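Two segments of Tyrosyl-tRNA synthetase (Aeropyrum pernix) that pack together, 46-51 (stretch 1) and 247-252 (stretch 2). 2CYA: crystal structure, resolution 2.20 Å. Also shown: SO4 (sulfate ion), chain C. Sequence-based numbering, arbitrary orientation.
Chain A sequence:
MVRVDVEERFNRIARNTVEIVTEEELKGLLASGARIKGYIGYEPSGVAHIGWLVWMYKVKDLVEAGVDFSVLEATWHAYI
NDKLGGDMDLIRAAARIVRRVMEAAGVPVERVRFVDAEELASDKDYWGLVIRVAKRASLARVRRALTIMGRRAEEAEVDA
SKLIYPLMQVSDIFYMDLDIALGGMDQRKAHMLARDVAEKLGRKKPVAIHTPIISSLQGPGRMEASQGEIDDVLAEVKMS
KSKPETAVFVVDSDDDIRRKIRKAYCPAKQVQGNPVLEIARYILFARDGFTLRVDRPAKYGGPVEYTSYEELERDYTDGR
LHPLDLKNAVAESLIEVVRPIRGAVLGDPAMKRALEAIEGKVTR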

# COMPACT_ATOMS: atom_id res chain seq x y z
N GLY A 46 -12.66 14.42 -14.08
CA GLY A 46 -13.15 15.67 -14.64
C GLY A 46 -14.41 15.44 -15.46
O GLY A 46 -15.03 14.38 -15.38
N VAL A 47 -14.80 16.42 -16.26
CA VAL A 47 -16.00 16.26 -17.08
C VAL A 47 -15.71 15.27 -18.21
O VAL A 47 -14.69 15.36 -18.89
CB VAL A 47 -16.45 17.60 -17.69
CG1 VAL A 47 -17.77 17.42 -18.44
CG2 VAL A 47 -16.59 18.66 -16.59
N ALA A 48 -16.61 14.32 -18.40
CA ALA A 48 -16.43 13.34 -19.45
C ALA A 48 -16.31 13.99 -20.83
O ALA A 48 -17.05 14.91 -21.17
CB ALA A 48 -17.59 12.37 -19.44
N HIS A 49 -15.35 13.52 -21.63
CA HIS A 49 -15.21 14.03 -22.98
C HIS A 49 -15.54 12.86 -23.91
O HIS A 49 -15.70 11.73 -23.45
CB HIS A 49 -13.80 14.59 -23.21
CG HIS A 49 -12.70 13.62 -22.94
ND1 HIS A 49 -12.41 12.58 -23.79
CD2 HIS A 49 -11.79 13.57 -21.95
CE1 HIS A 49 -11.36 11.92 -23.32
NE2 HIS A 49 -10.96 12.50 -22.21
N ILE A 50 -15.64 13.10 -25.20
CA ILE A 50 -16.07 12.03 -26.09
C ILE A 50 -15.19 10.80 -26.16
O ILE A 50 -15.65 9.73 -26.57
CB ILE A 50 -16.31 12.58 -27.51
CG1 ILE A 50 -15.02 13.18 -28.09
CG2 ILE A 50 -17.43 13.62 -27.45
CD1 ILE A 50 -15.17 13.62 -29.55
N GLY A 51 -13.94 10.92 -25.72
CA GLY A 51 -13.04 9.79 -25.76
C GLY A 51 -13.52 8.64 -24.91
O GLY A 51 -13.30 7.47 -25.23
N ALA A 247 -10.09 18.90 -26.72
CA ALA A 247 -11.01 17.84 -26.34
C ALA A 247 -12.47 18.30 -26.41
O ALA A 247 -12.80 19.43 -26.06
CB ALA A 247 -10.69 17.37 -24.93
N VAL A 248 -13.34 17.41 -26.87
CA VAL A 248 -14.75 17.73 -26.96
C VAL A 248 -15.44 17.13 -25.74
O VAL A 248 -15.44 15.91 -25.56
CB VAL A 248 -15.36 17.15 -28.25
CG1 VAL A 248 -16.84 17.50 -28.34
CG2 VAL A 248 -14.60 17.71 -29.45
N PHE A 249 -15.99 17.98 -24.87
CA PHE A 249 -16.68 17.47 -23.68
C PHE A 249 -18.14 17.17 -24.00
O PHE A 249 -18.71 17.75 -24.93
CB PHE A 249 -16.59 18.48 -22.53
CG PHE A 249 -15.18 18.80 -22.14
CD1 PHE A 249 -14.55 19.93 -22.64
CD2 PHE A 249 -14.47 17.95 -21.29
CE1 PHE A 249 -13.22 20.20 -22.32
CE2 PHE A 249 -13.14 18.21 -20.96
CZ PHE A 249 -12.51 19.34 -21.48
N VAL A 250 -18.74 16.27 -23.22
CA VAL A 250 -20.12 15.90 -23.46
C VAL A 250 -21.08 17.04 -23.19
O VAL A 250 -22.26 16.90 -23.45
CB VAL A 250 -20.57 14.66 -22.62
CG1 VAL A 250 -19.78 13.43 -23.04
CG2 VAL A 250 -20.41 14.93 -21.15
N VAL A 251 -20.56 18.16 -22.68
CA VAL A 251 -21.42 19.30 -22.42
C VAL A 251 -21.03 20.54 -23.22
O VAL A 251 -21.50 21.63 -22.93
CB VAL A 251 -21.48 19.70 -20.91
CG1 VAL A 251 -22.13 18.58 -20.08
CG2 VAL A 251 -20.09 20.05 -20.40
N ASP A 252 -20.16 20.38 -24.21
CA ASP A 252 -19.78 21.51 -25.06
C ASP A 252 -21.00 21.87 -25.92
O ASP A 252 -21.80 21.00 -26.28
CB ASP A 252 -18.64 21.15 -26.02
CG ASP A 252 -17.28 21.20 -25.37
OD1 ASP A 252 -17.16 21.86 -24.33
OD2 ASP A 252 -16.33 20.59 -25.91
S SO4 C . -8.50 11.31 -19.31
O1 SO4 C . -8.14 10.69 -20.67
O2 SO4 C . -8.63 10.16 -18.32
O3 SO4 C . -7.39 12.09 -18.90
O4 SO4 C . -9.82 11.81 -19.47

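Two chain segments far apart in sequence can be joined by very little regular structure, provided that a few backbone hydrogen bonds fix the register and small apolar side chains fill the space beside them. The contact between residues 46-51 and 247-252 of this tyrosyl-tRNA synthetase is a compact example. Neither stretch is a regular strand, yet a single beta bridge joins them at H49 and F249, whose CA atoms lie 3.8 Å apart. Two hydrogen bonds flank this point: V250 N donates to A48 O at 3.0 Å and nearly straight, and I50 N donates to V248 O at 2.8 Å. The pairing goes no further, and the end-to-end directions of the touching parts differ by 125°.

So close a backbone approach leaves the side chains to pack around the bridge. At one end, V47 points its CA-to-CB bond toward the other stretch and meets two neighbours: its CB lies 4.1 Å from F249 CD2, and its CG1 lies 4.0 Å from V251 CG2. The compact, branched valine thus reaches both a ring and a second valine. Next to it, the small methyl of A48 meets V250, with A48 CB 4.2 Å from V250 CG2. At the far end, the longer I50 extends its chain (chi2 t) to bring CD1 within 3.8 Å of V248 CB, so that isoleucine and valine close the apolar packing there.

The F249 ring, in the m rotamer, presents its edge to the backbone carbonyls of the first stretch; CD2 comes within 3.5 Å of V47 O. H49 CB lies obliquely to the same ring, 3.9 Å from CD2, and also packs 3.2 Å from V248 O. In all, 406 Å² is buried, counting both sides.

Each stretch is also braced from within. F249 to D252 form a type I turn, closed by D252 N donating to F249 O at 3.1 Å, while D252 OD2 accepts from F249 N at 2.8 Å; the aspartate thereby ties down the backbone of the bridging residue without touching the other stretch. H49, with chi1 p, folds its ring back so that ND1 accepts from G51 N at 3.0 Å, a capping bond ahead of a helix. Glycine fits this fold closely, for a CB on G51 would lie 2.6 Å from H49 CE1. The other ring nitrogen, H49 NE2, donates to O4 of a sulfate ion at 3.0 Å. One histidine therefore combines backbone bridge, cap and anion contact.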